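Local atomic coordinates of putative oxidoreductase (Salmonella enterica subsp. enterica serovar Typhimurium, PDB entry 3NX4), a protein that binds NADP and, as a member of the medium-chain dehydrogenase/reductase family, probably catalyses the NADPH-dependent reduction of acryloyl-CoA. Residues A44-T48 and A307-I311; A294-L300 and G317-I323; A27-T31 and S72-F77; P58-D64 and E92-L98; M231-V237 and L257-Q263. All coordinates share one frame; numbering follows the deposited sequence.

Interaction 1 of 5, residues A44-T48 and A307-I311; sequences ALAIT and ADAII
Ile311 turns CG1 beside its own backbone N (chi1 -63°) and bends again at chi2, a double kink that brings CD1 against helix 41-48. There the methyl meets Ala44 CB at 3.7 Å and Leu45 CD2 at 3.8 Å, the Leu45 side chain crossing that of Ile311 at about a right angle. Thr48 has chi1 58°, which places OG1 over its own helix, where it bonds to Ala44 O at 2.7 Å. That carbonyl also accepts from Thr48 N, on the other face of its plane. The same rotation sends CG2 across to Ala307 and Asp308. Ala44 CB lies 3.6 Å from Ile310 CG2 and also touches Ala307, while Ala307 CB rests against Ile47 CG2 at 3.8 Å. The axes of the two short helical segments come within 8.7 Å and cross at -119°. Here two helices pack through alanines and branched aliphatic residues beside the cofactor: Tyr41 of the NADP site lies against Ile310 and Ile311, and the helix pair contributes Ile310, which touches the bound NADP, to the edge of the pocket.

Interaction 2 of 5, residues A294-L300 and G317-I323; sequences AATEITL and GRTLVKI
Arg318 N donates to Ala294 O at 2.7 Å, from above the carbonyl plane, and opens a ladder of five backbone bonds. Thr296 N to Arg318 O, Leu320 N to Thr296 O, Ile298 N to Leu320 O and Lys322 N to Ile298 O complete it in parallel register. A water extends the ladder, accepting from Leu300 N and donating to Lys322 O, each at 2.7 Å. On one face Glu297 runs alongside Leu320, its CG anti to the backbone N (chi1 180°); OE2 reaches Lys322 CD at 3.3 Å, whereas OE1 is held in a salt bridge by Arg119. On the other face Ile298 carries CG1 at chi1 68°, leaning over the neighbouring strand: CG1 meets Val321 CG2 at 3.8 Å and CD1 meets Thr319 CG2 at 3.6 Å, Ile298 and Thr319 also touching Phe306 of helix 303-311. Beyond the ladder, Leu300 CD1 touches Ile323 CD1 at 3.6 Å. The buried Arg318 guanidinium turns away to Ile123 O, Met122 O and Ser38 OG. Strand 295-299, helix 303-311 and strand 318-322 thus make a beta-alpha-beta unit, with parallel neighbouring strands joined by a helical crossover.

Interaction 3 of 5, residues A27-T31 and S72-F77; sequences AGDVT and SEDPRF
Val30 and Ser72 form an antiparallel non-hydrogen-bonded pair, and next to it the chain is tied by a nearly straight bond from Glu73 N to Asp29 O at 2.8 Å. The pair belongs to the GroES-like fold, where strand 30-39 starts and strand 64-72 ends; Asp29 and Val30 both face Val104 on the other neighbouring strand, forming a classic beta bulge. Val30 does the apolar work through CG2, which sits 3.9 Å from Ser72 OG, equally near Asp74 CB, and obliquely against the Phe77 ring. Its neighbour Asp29 brings a carboxylate among acids: OD1 lies 3.6 Å from Glu73 OE1, the two carboxylate planes turned 74° apart, a proximity that is probably unfavourable. Asp29 OD2 and Asp74 OD2 are instead joined by one water, which donates to both. Asp74 has its CG anti to the backbone N (chi1 -168°), and its carboxylate reaches forward to Arg76 within the type I turn from Asp74 to Phe77. OD1 takes the backbone N of Arg76 on its anti lone pair, an Asx turn, and Arg76 NE on its syn lone pair. Arg76 also bridges to Asp107. The side-on grip on Asp74 is completed by Arg76 NH2, 2.9 Å from Asp74 OD2, with Asp74 OD2 only 2° out of the Arg76 guanidinium plane.

Interaction 4 of 5, residues P58-D64 and E92-L98; sequences PMIPGID and ENHWGGL
Gly97 N donates to Gly62 O at 2.9 Å, and that oxygen is also approached by Gly96 CA at 3.4 Å in a CA-H...O contact. Gly96 N binds Ile60 O at 2.9 Å from above the carbonyl plane, and Leu98 N meets Pro61 O within its plane at 3.1 Å, so three successive amides of one loop are taken by three successive carbonyls of the other, the last two in crossed order. The two backbones lie close together at Gly62, Gly96 and Gly97, with no side chain between them. Farther along, Trp95 lays its indole across Ile60, whose CG1 lies over the five-membered ring at 3.9 Å from its centroid in a CH-pi contact. Ile60 CD1 reaches on to Trp95 CE3 at 3.5 Å. The indole N-H points to Pro58 O at 3.2 Å, the acceptor tilted 17° from the ring plane, which helps to hold the ring's rotation. In selenomethionine Met59 the bend at chi2 (75°) brings SE beside Trp95 CD1 in an oblique Met-aromatic contact, and the further bend at chi3 sends CE to Glu92 O. At the other end Leu98 CD1 packs on Gly62 CA, while Asp64 turns away to Thr126 and Asn40. The chemistry implies two loops without regular strands, joined by main-chain bonds at a glycine-rich centre with, at one end, an indole that acts both as donor and as apolar platform.

Interaction 5 of 5, residues M231-V237 and L257-Q263; sequences MNYGGCV and LRNVRLQ
Tyr233 crosses to segment 257-263 along its whole length: CB stands 4.1 Å from Arg258 O, CG anti to the backbone N (chi1 -171°) brings one ring face over that same oxygen, CE2 meets Leu257 O at the ring edge, and CZ lies 4.0 Å from Asn259 CB. At the tip, OH takes a proton from a water that also donates, weakly, to Asn259 OD1; OH bonds to Asp266 OD2 of the second subunit, and Asn259 OD1 accepts from Asp266 N of that subunit. Arg258 O thus lies under the ring while accepting Gly234 N at 2.8 Å. The Arg258 side chain runs extended past Met231 O, CD at 3.6 Å, with a water bridging that carbonyl to NH1; NH2 goes to Glu208. Val260 CG2 packs on Met231 CB at 3.6 Å. Beyond, Arg261 N to Gly235 O, Val237 N to Arg261 O and Gln263 N to Val237 O align the strands in parallel. These are the last two strands of the six-stranded parallel sheet of a Rossmann fold; Arg261 NE bonds to Gln263 OE1 of the second subunit and the reverse, and residues 261-263 form an antiparallel ladder with a strand of that subunit, continuing the sheet across the dimer.

How the interactions relate
The five contacts show how bonding follows place in the fold. Interactions 1, 2 and 4 form a buried cluster: Ile47 of interaction 1 packs on Pro61 and Leu98 of interaction 4, and Leu98 in turn touches Leu300 and Val321 of interaction 2. Helix 303-311 of interaction 1 is the crossover between the strands of interaction 2. Interaction 1 relies on apolar helix packing, whereas 2 and 4 add backbone bonds, regular in one and irregular in the other. Interaction 3, more peripheral, has one backbone bond, a valine and a water-bridged pair of carboxylates. Interaction 5, about 36 Å from interaction 2 between centres, repeats its parallel pairing in the Rossmann sheet, but at the subunit interface.

Interaction 1 of 5, residues A44-T48 and A307-I311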
# COMPACT_ATOMS: atom_id res chain seq x y z
N ALA A 44 -18.76 -4.09 19.36
CA ALA A 44 -18.50 -3.61 20.72
C ALA A 44 -18.54 -2.08 20.77
O ALA A 44 -19.09 -1.50 21.71
CB ALA A 44 -17.15 -4.14 21.25
N LEU A 45 -17.98 -1.43 19.75
CA LEU A 45 -18.09 0.03 19.62
C LEU A 45 -19.55 0.47 19.54
O LEU A 45 -19.96 1.41 20.22
CB LEU A 45 -17.35 0.51 18.37
CG LEU A 45 -15.83 0.51 18.43
CD1 LEU A 45 -15.25 0.83 17.06
CD2 LEU A 45 -15.35 1.51 19.48
N ALA A 46 -20.33 -0.19 18.69
CA ALA A 46 -21.75 0.11 18.56
C ALA A 46 -22.46 -0.01 19.90
O ALA A 46 -23.16 0.90 20.34
CB ALA A 46 -22.40 -0.81 17.53
N ILE A 47 -22.27 -1.15 20.55
CA ILE A 47 -23.03 -1.48 21.75
C ILE A 47 -22.66 -0.59 22.94
O ILE A 47 -23.50 -0.31 23.79
CB ILE A 47 -22.87 -2.97 22.12
CG1 ILE A 47 -23.47 -3.85 21.01
CG2 ILE A 47 -23.52 -3.28 23.45
CD1 ILE A 47 -23.15 -5.33 21.15
N THR A 48 -21.41 -0.13 22.99
CA THR A 48 -20.97 0.76 24.06
C THR A 48 -21.16 2.23 23.69
O THR A 48 -20.92 3.11 24.51
CB THR A 48 -19.49 0.52 24.44
OG1 THR A 48 -18.66 0.70 23.29
CG2 THR A 48 -19.30 -0.88 25.00
N ALA A 307 -19.23 -6.74 25.31
CA ALA A 307 -18.83 -5.57 24.52
C ALA A 307 -17.91 -4.66 25.35
O ALA A 307 -16.93 -4.12 24.84
CB ALA A 307 -20.04 -4.80 24.03
N ASP A 308 -18.23 -4.51 26.64
CA ASP A 308 -17.38 -3.73 27.53
C ASP A 308 -16.00 -4.36 27.64
O ASP A 308 -14.98 -3.68 27.49
CB ASP A 308 -18.00 -3.60 28.92
CG ASP A 308 -19.10 -2.57 28.96
OD1 ASP A 308 -19.09 -1.66 28.10
OD2 ASP A 308 -19.97 -2.65 29.85
N ALA A 309 -15.96 -5.66 27.89
CA ALA A 309 -14.69 -6.37 27.99
C ALA A 309 -13.85 -6.19 26.72
O ALA A 309 -12.65 -5.94 26.79
CB ALA A 309 -14.93 -7.84 28.28
N ILE A 310 -14.48 -6.31 25.56
CA ILE A 310 -13.76 -6.14 24.31
C ILE A 310 -13.11 -4.76 24.22
O ILE A 310 -11.93 -4.64 23.89
CB ILE A 310 -14.70 -6.33 23.09
CG1 ILE A 310 -15.15 -7.79 23.01
CG2 ILE A 310 -14.03 -5.89 21.80
CD1 ILE A 310 -16.31 -8.01 22.08
N ILE A 311 -13.89 -3.73 24.51
CA ILE A 311 -13.38 -2.36 24.42
C ILE A 311 -12.26 -2.13 25.44
O ILE A 311 -11.34 -1.35 25.20
CB ILE A 311 -14.51 -1.32 24.60
CG1 ILE A 311 -15.54 -1.46 23.48
CG2 ILE A 311 -13.94 0.09 24.60
CD1 ILE A 311 -14.96 -1.29 22.09

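Interaction 2 of 5, residues A294-L300 and G317-I323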
# COMPACT_ATOMS: atom_id res chain seq x y z
N ALA A 294 -10.27 -20.76 20.18
CA ALA A 294 -10.50 -19.33 20.04
C ALA A 294 -11.85 -18.86 20.58
O ALA A 294 -12.01 -17.70 20.95
CB ALA A 294 -10.37 -18.93 18.58
N ALA A 295 -12.82 -19.75 20.60
CA ALA A 295 -14.19 -19.34 20.86
C ALA A 295 -14.56 -19.27 22.34
O ALA A 295 -14.20 -20.15 23.13
CB ALA A 295 -15.16 -20.24 20.12
N THR A 296 -15.29 -18.23 22.71
CA THR A 296 -16.03 -18.21 23.96
C THR A 296 -17.50 -18.00 23.63
O THR A 296 -17.87 -17.00 23.02
CB THR A 296 -15.55 -17.09 24.89
OG1 THR A 296 -14.16 -17.28 25.17
CG2 THR A 296 -16.32 -17.11 26.20
N GLU A 297 -18.34 -18.96 24.03
CA GLU A 297 -19.76 -18.90 23.71
C GLU A 297 -20.55 -18.21 24.81
O GLU A 297 -20.46 -18.58 25.97
CB GLU A 297 -20.33 -20.31 23.48
CG GLU A 297 -21.81 -20.32 23.14
CD GLU A 297 -22.35 -21.72 22.96
OE1 GLU A 297 -21.71 -22.52 22.25
OE2 GLU A 297 -23.43 -22.02 23.52
N ILE A 298 -21.33 -17.20 24.44
CA ILE A 298 -22.15 -16.48 25.41
C ILE A 298 -23.58 -16.45 24.91
O ILE A 298 -23.86 -16.86 23.78
CB ILE A 298 -21.66 -15.04 25.59
CG1 ILE A 298 -21.91 -14.22 24.31
CG2 ILE A 298 -20.18 -15.03 25.94
CD1 ILE A 298 -21.60 -12.75 24.46
N THR A 299 -24.49 -15.96 25.74
CA THR A 299 -25.87 -15.78 25.32
C THR A 299 -26.10 -14.32 24.95
O THR A 299 -25.25 -13.47 25.21
CB THR A 299 -26.85 -16.16 26.42
OG1 THR A 299 -26.71 -15.24 27.51
CG2 THR A 299 -26.56 -17.57 26.92
N LEU A 300 -27.25 -14.04 24.36
CA LEU A 300 -27.55 -12.69 23.89
C LEU A 300 -27.52 -11.71 25.06
O LEU A 300 -27.05 -10.58 24.93
CB LEU A 300 -28.90 -12.66 23.19
CG LEU A 300 -29.27 -11.40 22.40
CD1 LEU A 300 -28.25 -11.12 21.32
CD2 LEU A 300 -30.67 -11.53 21.79
N GLY A 317 -9.31 -14.01 21.69
CA GLY A 317 -10.01 -14.88 20.76
C GLY A 317 -11.31 -14.29 20.24
O GLY A 317 -11.44 -13.08 20.08
N ARG A 318 -12.29 -15.16 19.99
CA ARG A 318 -13.53 -14.76 19.34
C ARG A 318 -14.74 -14.94 20.27
O ARG A 318 -14.84 -15.95 20.97
CB ARG A 318 -13.71 -15.58 18.07
CG ARG A 318 -12.70 -15.23 16.97
CD ARG A 318 -13.13 -13.98 16.21
NE ARG A 318 -14.46 -14.17 15.63
CZ ARG A 318 -15.47 -13.32 15.77
NH1 ARG A 318 -15.29 -12.19 16.44
NH2 ARG A 318 -16.65 -13.59 15.22
N THR A 319 -15.65 -13.97 20.26
CA THR A 319 -16.85 -14.07 21.08
C THR A 319 -18.02 -14.53 20.23
O THR A 319 -18.45 -13.83 19.32
CB THR A 319 -17.20 -12.72 21.75
OG1 THR A 319 -16.12 -12.31 22.59
CG2 THR A 319 -18.47 -12.85 22.59
N LEU A 320 -18.51 -15.73 20.54
CA LEU A 320 -19.59 -16.37 19.81
C LEU A 320 -20.90 -16.21 20.58
O LEU A 320 -20.96 -16.46 21.79
CB LEU A 320 -19.28 -17.86 19.62
CG LEU A 320 -20.41 -18.74 19.08
CD1 LEU A 320 -20.67 -18.45 17.59
CD2 LEU A 320 -20.10 -20.22 19.31
N VAL A 321 -21.95 -15.80 19.88
CA VAL A 321 -23.23 -15.57 20.54
C VAL A 321 -24.27 -16.60 20.11
O VAL A 321 -24.63 -16.69 18.95
CB VAL A 321 -23.74 -14.14 20.28
CG1 VAL A 321 -25.05 -13.91 21.02
CG2 VAL A 321 -22.69 -13.12 20.73
N LYS A 322 -24.72 -17.41 21.06
CA LYS A 322 -25.75 -18.39 20.78
C LYS A 322 -27.10 -17.68 20.84
O LYS A 322 -27.46 -17.12 21.87
CB LYS A 322 -25.70 -19.54 21.79
CG LYS A 322 -26.73 -20.65 21.51
CD LYS A 322 -26.58 -21.79 22.51
CE LYS A 322 -27.55 -22.92 22.22
NZ LYS A 322 -27.37 -23.48 20.85
N ILE A 323 -27.81 -17.68 19.72
CA ILE A 323 -29.08 -16.97 19.62
C ILE A 323 -30.23 -17.96 19.74
O ILE A 323 -31.21 -17.71 20.43
CB ILE A 323 -29.19 -16.21 18.29
CG1 ILE A 323 -28.13 -15.11 18.20
CG2 ILE A 323 -30.59 -15.63 18.14
CD1 ILE A 323 -28.37 -13.95 19.15
O HOH W 1 -12.91 -15.87 23.32
O HOH W 2 -29.06 -15.87 23.69

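Interaction 3 of 5, residues A27-T31 and S72-F77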
# COMPACT_ATOMS: atom_id res chain seq x y z
N ALA A 27 -37.56 -3.95 5.81
CA ALA A 27 -38.03 -4.69 4.65
C ALA A 27 -36.86 -5.40 3.97
O ALA A 27 -35.74 -4.90 3.98
CB ALA A 27 -38.73 -3.76 3.67
N GLY A 28 -37.14 -6.57 3.41
CA GLY A 28 -36.13 -7.32 2.69
C GLY A 28 -36.68 -8.62 2.14
O GLY A 28 -37.68 -9.15 2.62
N ASP A 29 -36.00 -9.16 1.13
CA ASP A 29 -36.49 -10.35 0.44
C ASP A 29 -36.33 -11.65 1.21
O ASP A 29 -37.08 -12.59 0.99
CB ASP A 29 -35.80 -10.49 -0.92
CG ASP A 29 -36.20 -9.40 -1.88
OD1 ASP A 29 -37.33 -8.86 -1.73
OD2 ASP A 29 -35.40 -9.08 -2.77
N VAL A 30 -35.35 -11.71 2.11
CA VAL A 30 -35.06 -12.97 2.78
C VAL A 30 -35.17 -12.84 4.29
O VAL A 30 -34.50 -11.99 4.89
CB VAL A 30 -33.66 -13.50 2.41
CG1 VAL A 30 -33.52 -14.93 2.86
CG2 VAL A 30 -33.45 -13.39 0.90
N THR A 31 -36.02 -13.68 4.88
CA THR A 31 -36.17 -13.74 6.33
C THR A 31 -35.42 -14.93 6.90
O THR A 31 -35.62 -16.07 6.48
CB THR A 31 -37.65 -13.85 6.73
OG1 THR A 31 -38.33 -12.65 6.37
CG2 THR A 31 -37.77 -14.07 8.24
N SER A 72 -38.31 -16.70 1.57
CA SER A 72 -37.53 -15.92 0.61
C SER A 72 -38.34 -15.52 -0.61
O SER A 72 -39.02 -16.34 -1.21
CB SER A 72 -36.32 -16.73 0.14
OG SER A 72 -35.64 -16.04 -0.90
N GLU A 73 -38.24 -14.25 -0.98
CA GLU A 73 -38.75 -13.75 -2.26
C GLU A 73 -37.63 -13.64 -3.29
O GLU A 73 -37.84 -13.20 -4.41
CB GLU A 73 -39.41 -12.38 -2.07
CG GLU A 73 -40.79 -12.44 -1.45
CD GLU A 73 -41.33 -11.05 -1.14
OE1 GLU A 73 -40.55 -10.19 -0.69
OE2 GLU A 73 -42.54 -10.82 -1.37
N ASP A 74 -36.43 -14.04 -2.89
CA ASP A 74 -35.28 -14.03 -3.77
C ASP A 74 -35.12 -15.43 -4.36
O ASP A 74 -35.05 -16.41 -3.62
CB ASP A 74 -34.02 -13.65 -2.98
CG ASP A 74 -32.83 -13.35 -3.87
OD1 ASP A 74 -32.37 -14.27 -4.57
OD2 ASP A 74 -32.36 -12.19 -3.85
N PRO A 75 -35.07 -15.53 -5.70
CA PRO A 75 -35.02 -16.87 -6.31
C PRO A 75 -33.73 -17.64 -6.00
O PRO A 75 -33.67 -18.84 -6.27
CB PRO A 75 -35.15 -16.57 -7.81
CG PRO A 75 -34.64 -15.18 -7.97
CD PRO A 75 -35.03 -14.46 -6.71
N ARG A 76 -32.73 -16.99 -5.41
CA ARG A 76 -31.48 -17.67 -5.08
C ARG A 76 -31.51 -18.37 -3.72
O ARG A 76 -30.60 -19.14 -3.39
CB ARG A 76 -30.30 -16.69 -5.13
CG ARG A 76 -30.04 -16.09 -6.49
CD ARG A 76 -29.06 -14.93 -6.37
NE ARG A 76 -29.66 -13.82 -5.64
CZ ARG A 76 -29.03 -12.69 -5.35
NH1 ARG A 76 -27.76 -12.51 -5.71
NH2 ARG A 76 -29.66 -11.73 -4.68
N PHE A 77 -32.54 -18.10 -2.92
CA PHE A 77 -32.64 -18.69 -1.59
C PHE A 77 -34.00 -19.32 -1.36
O PHE A 77 -35.01 -18.87 -1.90
CB PHE A 77 -32.32 -17.64 -0.52
CG PHE A 77 -30.95 -17.06 -0.66
CD1 PHE A 77 -29.86 -17.68 -0.06
CD2 PHE A 77 -30.73 -15.93 -1.43
CE1 PHE A 77 -28.59 -17.16 -0.21
CE2 PHE A 77 -29.46 -15.40 -1.58
CZ PHE A 77 -28.38 -16.02 -0.97
O HOH W 3 -33.06 -10.15 -2.52

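Interaction 4 of 5, residues P58-D64 and E92-L98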
# COMPACT_ATOMS: atom_id res chain seq x y z
N PRO A 58 -33.81 3.58 16.95
CA PRO A 58 -33.20 2.41 17.58
C PRO A 58 -32.56 1.45 16.58
O PRO A 58 -32.98 1.39 15.43
CB PRO A 58 -34.39 1.74 18.26
CG PRO A 58 -35.52 2.06 17.38
CD PRO A 58 -35.26 3.42 16.81
N MSE A 59 -31.55 0.73 17.03
CA MSE A 59 -30.83 -0.19 16.16
C MSE A 59 -30.59 -1.56 16.76
O MSE A 59 -30.27 -1.69 17.92
CB MSE A 59 -29.48 0.44 15.80
CG MSE A 59 -28.50 -0.50 15.13
SE MSE A 59 -28.98 -0.82 13.31
CE MSE A 59 -28.97 1.00 12.71
N ILE A 60 -30.73 -2.59 15.94
CA ILE A 60 -30.38 -3.93 16.36
C ILE A 60 -28.97 -4.11 15.80
O ILE A 60 -28.79 -4.09 14.60
CB ILE A 60 -31.27 -4.98 15.74
CG1 ILE A 60 -32.70 -4.83 16.24
CG2 ILE A 60 -30.77 -6.36 16.07
CD1 ILE A 60 -33.53 -6.06 16.01
N PRO A 61 -27.99 -4.26 16.67
CA PRO A 61 -26.60 -4.36 16.22
C PRO A 61 -26.26 -5.79 15.82
O PRO A 61 -27.13 -6.67 15.89
CB PRO A 61 -25.81 -3.95 17.46
CG PRO A 61 -26.64 -4.48 18.59
CD PRO A 61 -28.09 -4.28 18.15
N GLY A 62 -25.02 -6.01 15.41
CA GLY A 62 -24.56 -7.32 15.02
C GLY A 62 -24.31 -7.37 13.52
O GLY A 62 -25.26 -7.46 12.73
N ILE A 63 -23.04 -7.32 13.13
CA ILE A 63 -22.69 -7.28 11.72
C ILE A 63 -22.62 -8.68 11.11
O ILE A 63 -22.44 -8.82 9.90
CB ILE A 63 -21.35 -6.52 11.50
CG1 ILE A 63 -20.18 -7.27 12.15
CG2 ILE A 63 -21.44 -5.10 12.05
CD1 ILE A 63 -18.85 -6.52 12.07
N ASP A 64 -22.76 -9.70 11.95
CA ASP A 64 -22.72 -11.08 11.48
C ASP A 64 -23.96 -11.84 11.93
O ASP A 64 -24.55 -11.52 12.96
CB ASP A 64 -21.52 -11.83 12.09
CG ASP A 64 -20.19 -11.14 11.86
OD1 ASP A 64 -20.06 -10.39 10.87
OD2 ASP A 64 -19.27 -11.38 12.67
N GLU A 92 -25.02 -1.80 11.18
CA GLU A 92 -24.58 -0.40 11.18
C GLU A 92 -25.66 0.57 10.72
O GLU A 92 -25.91 1.59 11.34
CB GLU A 92 -23.38 -0.20 10.27
CG GLU A 92 -22.15 -0.99 10.64
CD GLU A 92 -21.03 -0.79 9.65
OE1 GLU A 92 -20.78 -1.70 8.84
OE2 GLU A 92 -20.40 0.29 9.67
N ASN A 93 -26.33 0.21 9.62
CA ASN A 93 -27.43 0.98 9.08
C ASN A 93 -28.65 0.11 8.82
O ASN A 93 -29.69 0.60 8.38
CB ASN A 93 -27.02 1.75 7.82
CG ASN A 93 -26.41 0.86 6.76
OD1 ASN A 93 -26.90 -0.23 6.49
ND2 ASN A 93 -25.33 1.33 6.16
N HIS A 94 -28.52 -1.18 9.08
CA HIS A 94 -29.62 -2.12 8.88
C HIS A 94 -29.73 -3.05 10.08
O HIS A 94 -28.73 -3.60 10.53
CB HIS A 94 -29.37 -2.92 7.60
CG HIS A 94 -30.51 -3.80 7.20
ND1 HIS A 94 -31.46 -3.41 6.28
CD2 HIS A 94 -30.83 -5.06 7.58
CE1 HIS A 94 -32.33 -4.39 6.12
NE2 HIS A 94 -31.97 -5.40 6.89
N TRP A 95 -30.93 -3.24 10.61
CA TRP A 95 -31.11 -4.14 11.75
C TRP A 95 -30.39 -5.46 11.51
O TRP A 95 -30.53 -6.08 10.45
CB TRP A 95 -32.58 -4.37 12.05
CG TRP A 95 -33.21 -3.22 12.80
CD1 TRP A 95 -32.70 -1.97 12.96
CD2 TRP A 95 -34.45 -3.24 13.51
NE1 TRP A 95 -33.55 -1.20 13.72
CE2 TRP A 95 -34.63 -1.96 14.07
CE3 TRP A 95 -35.43 -4.22 13.72
CZ2 TRP A 95 -35.75 -1.64 14.83
CZ3 TRP A 95 -36.54 -3.89 14.48
CH2 TRP A 95 -36.69 -2.61 15.02
N GLY A 96 -29.61 -5.88 12.51
CA GLY A 96 -28.63 -6.93 12.31
C GLY A 96 -28.82 -8.25 13.02
O GLY A 96 -29.93 -8.70 13.30
N GLY A 97 -27.69 -8.87 13.34
CA GLY A 97 -27.65 -10.29 13.66
C GLY A 97 -27.86 -10.66 15.10
O GLY A 97 -28.05 -11.84 15.41
N LEU A 98 -27.80 -9.68 15.99
CA LEU A 98 -27.97 -9.98 17.41
C LEU A 98 -29.45 -10.00 17.77
O LEU A 98 -29.93 -9.20 18.58
CB LEU A 98 -27.14 -9.02 18.29
CG LEU A 98 -25.63 -9.28 18.15
CD1 LEU A 98 -24.77 -8.09 18.59
CD2 LEU A 98 -25.22 -10.55 18.91

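Interaction 5 of 5, residues M231-V237 and L257-Q263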
# COMPACT_ATOMS: atom_id res chain seq x y z
N MSE A 231 9.72 -3.27 7.57
CA MSE A 231 9.43 -4.19 6.47
C MSE A 231 10.67 -4.49 5.62
O MSE A 231 11.47 -3.59 5.32
CB MSE A 231 8.32 -3.65 5.56
CG MSE A 231 6.99 -3.40 6.28
SE MSE A 231 6.31 -4.98 7.24
CE MSE A 231 6.28 -6.28 5.78
N ASN A 232 10.82 -5.75 5.22
CA ASN A 232 11.82 -6.10 4.23
C ASN A 232 11.57 -5.33 2.94
O ASN A 232 10.43 -4.96 2.64
CB ASN A 232 11.75 -7.59 3.89
CG ASN A 232 12.22 -8.49 5.02
OD1 ASN A 232 12.82 -8.05 6.00
ND2 ASN A 232 11.98 -9.79 4.86
N TYR A 233 12.61 -5.10 2.16
CA TYR A 233 12.43 -4.59 0.81
C TYR A 233 11.39 -5.43 0.04
O TYR A 233 11.49 -6.66 -0.00
CB TYR A 233 13.77 -4.59 0.09
CG TYR A 233 13.72 -3.89 -1.23
CD1 TYR A 233 13.25 -4.54 -2.37
CD2 TYR A 233 14.15 -2.57 -1.34
CE1 TYR A 233 13.20 -3.89 -3.59
CE2 TYR A 233 14.11 -1.91 -2.57
CZ TYR A 233 13.63 -2.58 -3.69
OH TYR A 233 13.58 -1.94 -4.91
N GLY A 234 10.40 -4.76 -0.57
CA GLY A 234 9.34 -5.46 -1.29
C GLY A 234 8.30 -6.15 -0.41
O GLY A 234 7.44 -6.88 -0.89
N GLY A 235 8.36 -5.90 0.90
CA GLY A 235 7.40 -6.49 1.83
C GLY A 235 6.00 -5.92 1.67
O GLY A 235 5.81 -4.87 1.04
N CYS A 236 5.00 -6.61 2.22
CA CYS A 236 3.61 -6.15 2.17
C CYS A 236 2.95 -6.15 3.54
O CYS A 236 3.01 -7.13 4.28
CB CYS A 236 2.79 -7.05 1.23
SG CYS A 236 1.00 -6.60 1.13
N VAL A 237 2.30 -5.04 3.87
CA VAL A 237 1.47 -4.99 5.06
C VAL A 237 0.00 -4.97 4.67
O VAL A 237 -0.43 -4.10 3.92
CB VAL A 237 1.73 -3.70 5.87
CG1 VAL A 237 0.83 -3.70 7.13
CG2 VAL A 237 3.19 -3.58 6.24
N LEU A 257 11.84 3.94 -0.66
CA LEU A 257 13.20 3.41 -0.54
C LEU A 257 13.18 1.88 -0.46
O LEU A 257 14.15 1.22 -0.80
CB LEU A 257 13.91 3.98 0.70
CG LEU A 257 14.25 5.47 0.67
CD1 LEU A 257 15.00 5.89 1.93
CD2 LEU A 257 15.06 5.79 -0.56
N ARG A 258 12.06 1.32 -0.02
CA ARG A 258 12.00 -0.13 0.15
C ARG A 258 10.88 -0.81 -0.61
O ARG A 258 10.66 -2.01 -0.44
CB ARG A 258 11.93 -0.49 1.64
CG ARG A 258 13.26 -0.26 2.37
CD ARG A 258 13.18 -0.79 3.81
NE ARG A 258 14.44 -0.57 4.52
CZ ARG A 258 14.57 -0.59 5.84
NH1 ARG A 258 13.51 -0.83 6.62
NH2 ARG A 258 15.76 -0.38 6.39
N ASN A 259 10.17 -0.05 -1.45
CA ASN A 259 9.15 -0.62 -2.33
C ASN A 259 8.09 -1.40 -1.55
O ASN A 259 7.58 -2.42 -2.01
CB ASN A 259 9.80 -1.53 -3.36
CG ASN A 259 9.08 -1.51 -4.70
OD1 ASN A 259 9.39 -0.68 -5.57
ND2 ASN A 259 8.11 -2.41 -4.86
N VAL A 260 7.75 -0.91 -0.37
CA VAL A 260 6.74 -1.56 0.46
C VAL A 260 5.31 -1.33 -0.07
O VAL A 260 4.99 -0.24 -0.55
CB VAL A 260 6.84 -1.07 1.94
CG1 VAL A 260 5.62 -1.46 2.74
CG2 VAL A 260 8.13 -1.60 2.59
N ARG A 261 4.47 -2.36 0.02
CA ARG A 261 3.05 -2.23 -0.29
C ARG A 261 2.26 -2.16 1.00
O ARG A 261 2.44 -3.00 1.90
CB ARG A 261 2.55 -3.43 -1.09
CG ARG A 261 1.03 -3.43 -1.33
CD ARG A 261 0.57 -4.63 -2.19
NE ARG A 261 1.17 -4.64 -3.52
CZ ARG A 261 0.95 -5.58 -4.44
NH1 ARG A 261 0.16 -6.61 -4.17
NH2 ARG A 261 1.54 -5.51 -5.62
N LEU A 262 1.39 -1.17 1.11
CA LEU A 262 0.40 -1.15 2.19
C LEU A 262 -0.97 -1.38 1.56
O LEU A 262 -1.51 -0.50 0.88
CB LEU A 262 0.44 0.18 2.95
CG LEU A 262 -0.65 0.45 3.99
CD1 LEU A 262 -0.64 -0.62 5.10
CD2 LEU A 262 -0.47 1.84 4.58
N GLN A 263 -1.51 -2.58 1.74
CA GLN A 263 -2.81 -2.93 1.20
C GLN A 263 -3.89 -2.80 2.27
O GLN A 263 -3.90 -3.53 3.27
CB GLN A 263 -2.81 -4.37 0.68
CG GLN A 263 -4.20 -4.81 0.18
CD GLN A 263 -4.65 -4.03 -1.05
OE1 GLN A 263 -4.00 -4.08 -2.10
NE2 GLN A 263 -5.74 -3.29 -0.92
O HOH W 4 10.74 -0.83 5.70
O HOH W 5 11.64 -2.13 -6.75